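Local coordinates for collagen adhesin (PDB 2F68), which probably binds collagen by closing two beta-rich domains around it, as a cell-surface adhesin of Staphylococcus aureus, at residues T61-G66 / T86-T91; Y67-P72 / H296-N301. All coordinates share one frame; numbering follows the deposited sequence.

Contact 1 (T61-G66 / T86-T91)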
ATOM      1  N   THR A  61      14.677 -11.658  -8.555  1.00 22.26           N
ATOM      2  CA  THR A  61      15.457 -11.053  -7.474  1.00 22.62           C
ATOM      3  C   THR A  61      14.787  -9.782  -6.955  1.00 24.04           C
ATOM      4  O   THR A  61      14.782  -9.523  -5.750  1.00 22.41           O
ATOM      5  CB  THR A  61      16.900 -10.726  -7.916  1.00 23.62           C
ATOM      6  OG1 THR A  61      16.873  -9.954  -9.124  1.00 23.46           O
ATOM      7  CG2 THR A  61      17.692 -12.004  -8.154  1.00 20.82           C
ATOM      8  N   VAL A  62      14.227  -8.999  -7.874  1.00 22.65           N
ATOM      9  CA  VAL A  62      13.507  -7.771  -7.532  1.00 23.76           C
ATOM     10  C   VAL A  62      12.074  -7.782  -8.062  1.00 23.53           C
ATOM     11  O   VAL A  62      11.806  -8.307  -9.146  1.00 23.02           O
ATOM     12  CB  VAL A  62      14.244  -6.494  -8.017  1.00 24.08           C
ATOM     13  CG1 VAL A  62      15.349  -6.115  -7.043  1.00 25.52           C
ATOM     14  CG2 VAL A  62      14.793  -6.671  -9.434  1.00 25.34           C
ATOM     15  N   LYS A  63      11.163  -7.198  -7.287  1.00 24.11           N
ATOM     16  CA  LYS A  63       9.749  -7.143  -7.646  1.00 25.11           C
ATOM     17  C   LYS A  63       9.212  -5.717  -7.556  1.00 23.84           C
ATOM     18  O   LYS A  63       9.349  -5.053  -6.525  1.00 23.92           O
ATOM     19  CB  LYS A  63       8.935  -8.082  -6.747  1.00 26.24           C
ATOM     20  CG  LYS A  63       7.455  -8.184  -7.098  1.00 29.00           C
ATOM     21  CD  LYS A  63       6.757  -9.231  -6.241  1.00 28.88           C
ATOM     22  CE  LYS A  63       5.256  -9.275  -6.502  1.00 32.41           C
ATOM     23  NZ  LYS A  63       4.915  -9.808  -7.852  1.00 34.65           N
ATOM     24  N   ILE A  64       8.607  -5.255  -8.647  1.00 21.89           N
ATOM     25  CA  ILE A  64       7.964  -3.944  -8.691  1.00 21.32           C
ATOM     26  C   ILE A  64       6.446  -4.123  -8.730  1.00 21.41           C
ATOM     27  O   ILE A  64       5.919  -4.848  -9.575  1.00 19.33           O
ATOM     28  CB  ILE A  64       8.455  -3.093  -9.901  1.00 20.67           C
ATOM     29  CG1 ILE A  64       9.978  -2.879  -9.850  1.00 21.30           C
ATOM     30  CG2 ILE A  64       7.704  -1.758  -9.985  1.00 17.67           C
ATOM     31  CD1 ILE A  64      10.494  -2.090  -8.641  1.00 22.32           C
ATOM     32  N   GLU A  65       5.758  -3.467  -7.799  1.00 22.86           N
ATOM     33  CA  GLU A  65       4.307  -3.572  -7.688  1.00 23.43           C
ATOM     34  C   GLU A  65       3.639  -2.209  -7.851  1.00 23.18           C
ATOM     35  O   GLU A  65       3.807  -1.319  -7.014  1.00 22.11           O
ATOM     36  CB  GLU A  65       3.912  -4.204  -6.348  1.00 24.52           C
ATOM     37  CG  GLU A  65       4.423  -5.624  -6.141  1.00 26.95           C
ATOM     38  CD  GLU A  65       4.021  -6.208  -4.798  1.00 29.14           C
ATOM     39  OE1 GLU A  65       2.805  -6.350  -4.544  1.00 29.87           O
ATOM     40  OE2 GLU A  65       4.923  -6.538  -4.000  1.00 35.43           O
ATOM     41  N   GLY A  66       2.890  -2.055  -8.939  1.00 21.67           N
ATOM     42  CA  GLY A  66       2.175  -0.814  -9.221  1.00 21.74           C
ATOM     43  C   GLY A  66       0.894  -0.700  -8.421  1.00 21.62           C
ATOM     44  O   GLY A  66       0.036  -1.582  -8.484  1.00 21.26           O
ATOM     45  N   THR A  86      -1.800  -1.367 -12.659  1.00 21.46           N
ATOM     46  CA  THR A  86      -1.992  -2.627 -11.941  1.00 21.19           C
ATOM     47  C   THR A  86      -0.658  -3.109 -11.354  1.00 21.65           C
ATOM     48  O   THR A  86       0.404  -2.688 -11.821  1.00 20.25           O
ATOM     49  CB  THR A  86      -2.597  -3.724 -12.857  1.00 22.34           C
ATOM     50  OG1 THR A  86      -1.829  -3.830 -14.063  1.00 22.44           O
ATOM     51  CG2 THR A  86      -4.048  -3.408 -13.205  1.00 23.06           C
ATOM     52  N   PRO A  87      -0.704  -3.985 -10.325  1.00 21.12           N
ATOM     53  CA  PRO A  87       0.505  -4.523  -9.681  1.00 21.60           C
ATOM     54  C   PRO A  87       1.525  -5.173 -10.623  1.00 21.17           C
ATOM     55  O   PRO A  87       2.675  -5.381 -10.228  1.00 21.75           O
ATOM     56  CB  PRO A  87      -0.053  -5.575  -8.717  1.00 22.62           C
ATOM     57  CG  PRO A  87      -1.417  -5.104  -8.408  1.00 20.34           C
ATOM     58  CD  PRO A  87      -1.927  -4.502  -9.680  1.00 21.84           C
ATOM     59  N   ASP A  88       1.110  -5.485 -11.850  1.00 20.91           N
ATOM     60  CA  ASP A  88       1.981  -6.157 -12.814  1.00 20.78           C
ATOM     61  C   ASP A  88       2.244  -5.354 -14.091  1.00 20.42           C
ATOM     62  O   ASP A  88       3.100  -5.730 -14.895  1.00 20.63           O
ATOM     63  CB  ASP A  88       1.425  -7.545 -13.161  1.00 22.00           C
ATOM     64  CG  ASP A  88       1.429  -8.499 -11.973  1.00 22.40           C
ATOM     65  OD1 ASP A  88       2.253  -8.318 -11.048  1.00 22.73           O
ATOM     66  OD2 ASP A  88       0.606  -9.438 -11.967  1.00 26.88           O
ATOM     67  N   GLY A  89       1.517  -4.252 -14.272  1.00 19.13           N
ATOM     68  CA  GLY A  89       1.689  -3.403 -15.453  1.00 20.94           C
ATOM     69  C   GLY A  89       0.852  -2.138 -15.462  1.00 21.58           C
ATOM     70  O   GLY A  89      -0.119  -2.015 -14.716  1.00 20.77           O
ATOM     71  N   ALA A  90       1.240  -1.192 -16.316  1.00 20.34           N
ATOM     72  CA  ALA A  90       0.499   0.054 -16.501  1.00 21.05           C
ATOM     73  C   ALA A  90       0.167   0.253 -17.977  1.00 21.06           C
ATOM     74  O   ALA A  90       1.043   0.138 -18.838  1.00 21.69           O
ATOM     75  CB  ALA A  90       1.293   1.234 -15.962  1.00 19.83           C
ATOM     76  N   THR A  91      -1.099   0.552 -18.262  1.00 21.61           N
ATOM     77  CA  THR A  91      -1.575   0.664 -19.641  1.00 23.08           C
ATOM     78  C   THR A  91      -2.304   1.985 -19.897  1.00 22.98           C
ATOM     79  O   THR A  91      -3.206   2.366 -19.145  1.00 23.41           O
ATOM     80  CB  THR A  91      -2.489  -0.530 -20.023  1.00 24.16           C
ATOM     81  OG1 THR A  91      -1.898  -1.755 -19.569  1.00 23.00           O
ATOM     82  CG2 THR A  91      -2.692  -0.602 -21.534  1.00 26.93           C
TER
HETATM   83  O   HOH W   1       4.473  -7.291  -9.433  1.00 29.73           O
HETATM   84  O   HOH W   2       1.779  -9.028  -8.412  1.00 35.12           O
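Pro87 lies against the backbone of Gly66, whose lack of a side chain leaves the carbonyl of Thr86 room to come close. The pyrrolidine ring turns its CB, CG and CD toward one carbonyl oxygen, with CD 3.7 Å from Gly66 O. Its nitrogen, Pro87 N, comes to 3.1 Å from Gly66 O but has no hydrogen to offer, and Pro87 CA makes a bent CA-H...O contact with Gly66 O at 3.2 Å. The chain answers in the other direction: Glu65 CA sits 3.5 Å from Pro87 O in a nearly straight CA-H...O contact (166° at the hydrogen). No conventional hydrogen bond crosses directly between 61-66 and 86-91. Pro87 and Asp88 are the middle residues of a type I turn, the tight two-residue hairpin joining strands 78-86 and 89-94 in the Ig-like domain, and it is this hairpin tip that packs on strand 62-75. Backbone bonds run both ways between Thr86 and Gly89, and the hydroxyl adds a third: Thr86 OG1 donates to Gly89 O at 2.6 Å, so that one carbonyl oxygen takes two donors and ties the threonine side chain to the turn. Farther out, Lys63 is extended, CG anti to the backbone N (chi1 -176°), and chi4 of 69° turns NZ to the side of the turn. There Lys63 NZ stays 4.4 Å from Asp88 OD1, beyond a salt bridge. Two waters fill in: one accepts from NZ and is placed to donate to Pro87 O, at 2.7 Å from that oxygen, although other acceptors compete for it; the second accepts a longer bond from NZ and donates to Asp88 OD1. The ammonium also bonds Thr58 O, while Trp56 NE1 gives Pro87 O a weak hydrogen bond.

Contact 2 (Y67-P72 / H296-N301)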
ATOM      1  N   TYR A  67       0.768   0.389  -7.666  1.00 22.53           N
ATOM      2  CA  TYR A  67      -0.428   0.642  -6.865  1.00 23.29           C
ATOM      3  C   TYR A  67      -1.641   0.886  -7.761  1.00 24.37           C
ATOM      4  O   TYR A  67      -1.607   1.748  -8.644  1.00 24.35           O
ATOM      5  CB  TYR A  67      -0.207   1.821  -5.915  1.00 23.28           C
ATOM      6  CG  TYR A  67       0.778   1.542  -4.798  1.00 24.09           C
ATOM      7  CD1 TYR A  67       2.115   1.920  -4.912  1.00 23.97           C
ATOM      8  CD2 TYR A  67       0.371   0.905  -3.626  1.00 23.59           C
ATOM      9  CE1 TYR A  67       3.024   1.668  -3.886  1.00 24.69           C
ATOM     10  CE2 TYR A  67       1.270   0.648  -2.596  1.00 23.59           C
ATOM     11  CZ  TYR A  67       2.594   1.032  -2.732  1.00 24.72           C
ATOM     12  OH  TYR A  67       3.485   0.779  -1.714  1.00 25.80           O
ATOM     13  N   SER A  68      -2.701   0.116  -7.525  1.00 25.54           N
ATOM     14  CA  SER A  68      -3.893   0.112  -8.377  1.00 26.09           C
ATOM     15  C   SER A  68      -4.600   1.466  -8.439  1.00 26.24           C
ATOM     16  O   SER A  68      -5.218   1.900  -7.465  1.00 25.84           O
ATOM     17  CB  SER A  68      -4.868  -0.983  -7.933  1.00 25.54           C
ATOM     18  OG  SER A  68      -4.279  -2.267  -8.039  1.00 30.84           O
ATOM     19  N   LYS A  69      -4.496   2.126  -9.591  1.00 25.87           N
ATOM     20  CA  LYS A  69      -5.127   3.427  -9.815  1.00 25.84           C
ATOM     21  C   LYS A  69      -5.674   3.560 -11.235  1.00 25.78           C
ATOM     22  O   LYS A  69      -5.124   2.991 -12.181  1.00 23.24           O
ATOM     23  CB  LYS A  69      -4.142   4.567  -9.526  1.00 25.54           C
ATOM     24  CG  LYS A  69      -3.970   4.914  -8.048  1.00 29.84           C
ATOM     25  CD  LYS A  69      -5.138   5.735  -7.515  1.00 32.99           C
ATOM     26  CE  LYS A  69      -4.955   6.066  -6.043  1.00 31.81           C
ATOM     27  NZ  LYS A  69      -6.090   6.866  -5.508  1.00 34.07           N
ATOM     28  N   THR A  70      -6.761   4.318 -11.370  1.00 25.32           N
ATOM     29  CA  THR A  70      -7.364   4.605 -12.670  1.00 26.87           C
ATOM     30  C   THR A  70      -7.537   6.116 -12.841  1.00 27.66           C
ATOM     31  O   THR A  70      -8.412   6.727 -12.220  1.00 26.14           O
ATOM     32  CB  THR A  70      -8.719   3.876 -12.849  1.00 27.63           C
ATOM     33  OG1 THR A  70      -8.575   2.494 -12.497  1.00 28.06           O
ATOM     34  CG2 THR A  70      -9.203   3.977 -14.292  1.00 27.46           C
ATOM     35  N   VAL A  71      -6.689   6.709 -13.681  1.00 27.45           N
ATOM     36  CA  VAL A  71      -6.685   8.157 -13.900  1.00 28.88           C
ATOM     37  C   VAL A  71      -7.056   8.490 -15.350  1.00 28.93           C
ATOM     38  O   VAL A  71      -6.396   8.023 -16.279  1.00 27.93           O
ATOM     39  CB  VAL A  71      -5.311   8.791 -13.540  1.00 29.06           C
ATOM     40  CG1 VAL A  71      -5.374  10.313 -13.624  1.00 29.82           C
ATOM     41  CG2 VAL A  71      -4.864   8.363 -12.148  1.00 33.11           C
ATOM     42  N   PRO A  72      -8.118   9.296 -15.545  1.00 30.09           N
ATOM     43  CA  PRO A  72      -8.552   9.664 -16.894  1.00 29.40           C
ATOM     44  C   PRO A  72      -7.661  10.717 -17.558  1.00 28.97           C
ATOM     45  O   PRO A  72      -7.088  11.571 -16.876  1.00 26.99           O
ATOM     46  CB  PRO A  72      -9.957  10.227 -16.666  1.00 29.09           C
ATOM     47  CG  PRO A  72      -9.927  10.762 -15.281  1.00 31.14           C
ATOM     48  CD  PRO A  72      -8.981   9.888 -14.505  1.00 29.58           C
ATOM     49  N   HIS A 296       0.586   7.134   4.137  1.00 24.77           N
ATOM     50  CA  HIS A 296       0.389   8.097   3.057  1.00 27.13           C
ATOM     51  C   HIS A 296      -0.409   7.494   1.904  1.00 26.89           C
ATOM     52  O   HIS A 296      -0.198   6.339   1.527  1.00 26.87           O
ATOM     53  CB  HIS A 296       1.735   8.620   2.549  1.00 27.92           C
ATOM     54  CG  HIS A 296       2.532   9.348   3.586  1.00 30.14           C
ATOM     55  ND1 HIS A 296       3.505   8.734   4.342  1.00 36.67           N
ATOM     56  CD2 HIS A 296       2.495  10.639   3.993  1.00 34.52           C
ATOM     57  CE1 HIS A 296       4.037   9.616   5.171  1.00 33.88           C
ATOM     58  NE2 HIS A 296       3.442  10.779   4.980  1.00 35.40           N
ATOM     59  N   ASN A 297      -1.325   8.288   1.356  1.00 26.72           N
ATOM     60  CA  ASN A 297      -2.152   7.870   0.227  1.00 27.53           C
ATOM     61  C   ASN A 297      -1.367   7.880  -1.082  1.00 27.85           C
ATOM     62  O   ASN A 297      -0.428   8.662  -1.246  1.00 27.14           O
ATOM     63  CB  ASN A 297      -3.388   8.769   0.112  1.00 27.56           C
ATOM     64  CG  ASN A 297      -4.517   8.128  -0.687  1.00 30.46           C
ATOM     65  OD1 ASN A 297      -4.456   6.952  -1.051  1.00 32.04           O
ATOM     66  ND2 ASN A 297      -5.558   8.906  -0.957  1.00 31.10           N
ATOM     67  N   ILE A 298      -1.760   7.007  -2.006  1.00 28.66           N
ATOM     68  CA  ILE A 298      -1.064   6.855  -3.284  1.00 29.65           C
ATOM     69  C   ILE A 298      -1.396   7.989  -4.253  1.00 29.07           C
ATOM     70  O   ILE A 298      -2.565   8.318  -4.467  1.00 29.52           O
ATOM     71  CB  ILE A 298      -1.360   5.472  -3.940  1.00 29.53           C
ATOM     72  CG1 ILE A 298      -0.962   4.316  -3.004  1.00 30.60           C
ATOM     73  CG2 ILE A 298      -0.682   5.348  -5.309  1.00 30.70           C
ATOM     74  CD1 ILE A 298       0.484   4.353  -2.487  1.00 32.88           C
ATOM     75  N   ASN A 299      -0.349   8.580  -4.826  1.00 29.67           N
ATOM     76  CA  ASN A 299      -0.488   9.660  -5.797  1.00 30.69           C
ATOM     77  C   ASN A 299      -0.383   9.152  -7.233  1.00 29.39           C
ATOM     78  O   ASN A 299       0.577   8.462  -7.588  1.00 28.54           O
ATOM     79  CB  ASN A 299       0.566  10.746  -5.549  1.00 31.37           C
ATOM     80  CG  ASN A 299       0.493  11.329  -4.147  1.00 36.64           C
ATOM     81  OD1 ASN A 299      -0.588  11.623  -3.634  1.00 39.29           O
ATOM     82  ND2 ASN A 299       1.652  11.506  -3.524  1.00 36.99           N
ATOM     83  N   ALA A 300      -1.379   9.493  -8.047  1.00 29.36           N
ATOM     84  CA  ALA A 300      -1.399   9.120  -9.459  1.00 28.59           C
ATOM     85  C   ALA A 300      -2.074  10.199 -10.300  1.00 29.04           C
ATOM     86  O   ALA A 300      -3.237  10.542 -10.072  1.00 28.03           O
ATOM     87  CB  ALA A 300      -2.088   7.774  -9.649  1.00 27.98           C
ATOM     88  N   ASN A 301      -1.331  10.731 -11.269  1.00 27.17           N
ATOM     89  CA  ASN A 301      -1.820  11.802 -12.136  1.00 28.01           C
ATOM     90  C   ASN A 301      -1.496  11.560 -13.609  1.00 27.66           C
ATOM     91  O   ASN A 301      -0.470  10.961 -13.937  1.00 27.43           O
ATOM     92  CB  ASN A 301      -1.247  13.155 -11.697  1.00 28.75           C
ATOM     93  CG  ASN A 301      -1.718  13.574 -10.314  1.00 35.79           C
ATOM     94  OD1 ASN A 301      -2.912  13.533 -10.009  1.00 44.21           O
ATOM     95  ND2 ASN A 301      -0.780  13.993  -9.474  1.00 40.85           N
TER
HETATM   96  O   HOH W   3      -6.346   5.529  -2.940  1.00 34.16           O
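Ile298 drops its terminal methyl onto the ring of Tyr67, the tightly packed end of the contact. CD1 stands 3.5 Å from the centroid of the Tyr67 ring and just 8° off the ring normal, a CH-pi contact over the centre of one face; chi2 of -54° places this methyl. The other branch is used as well, with Ile298 CG2 3.6 Å from Tyr67 CB, and the two side chains cross at about a right angle. Next along, Ala300 CB touches two neighbours: Lys69 CG at 3.8 Å and Val71 CG2 at the same distance from it. Val71 CG2 also comes to 3.4 Å from Ala300 O. The wetter side differs in kind. Lys69 turns at chi2 (CD), then runs straight on through CE to NZ, which donates to a water 2.9 Å away; this water in turn donates to Asn297 OD1, so the only polar link is indirect, while exposed Asn301 meets Val71 loosely. The touching parts, 67-71 and 298-301, run 32° apart, yet no hydrogen bond joins them; Asn301 instead pairs through its backbone with Glu109. The chain leaving strand 289-296 of the collagen-binding domain thus enters the Ig-like domain as strand 300-307, antiparallel to 104-116, an arrangement consistent with the interdomain latch of the 'Collagen Hug' model.

From the N terminus, strand 62-75 supplies the first segment of both contacts in succession, 61-66 and then 67-72. The chain turns back through strand 78-86, and contact 1 closes a short loop at the hairpin of 86-91, with 19 residues between its segments. Contact 2 closes far later, after 223 intervening residues that include the second domain's sheets. Since 67-72 falls within the loop of contact 1 and 296-301 beyond it, the two loops cross. Their centres are 14 Å apart, and they meet where Pro87 CD packs 3.6 Å from Ser68 OG. Contact 1 is local to the Ig-like domain, whereas contact 2 ties that domain to the returning C-terminal strand.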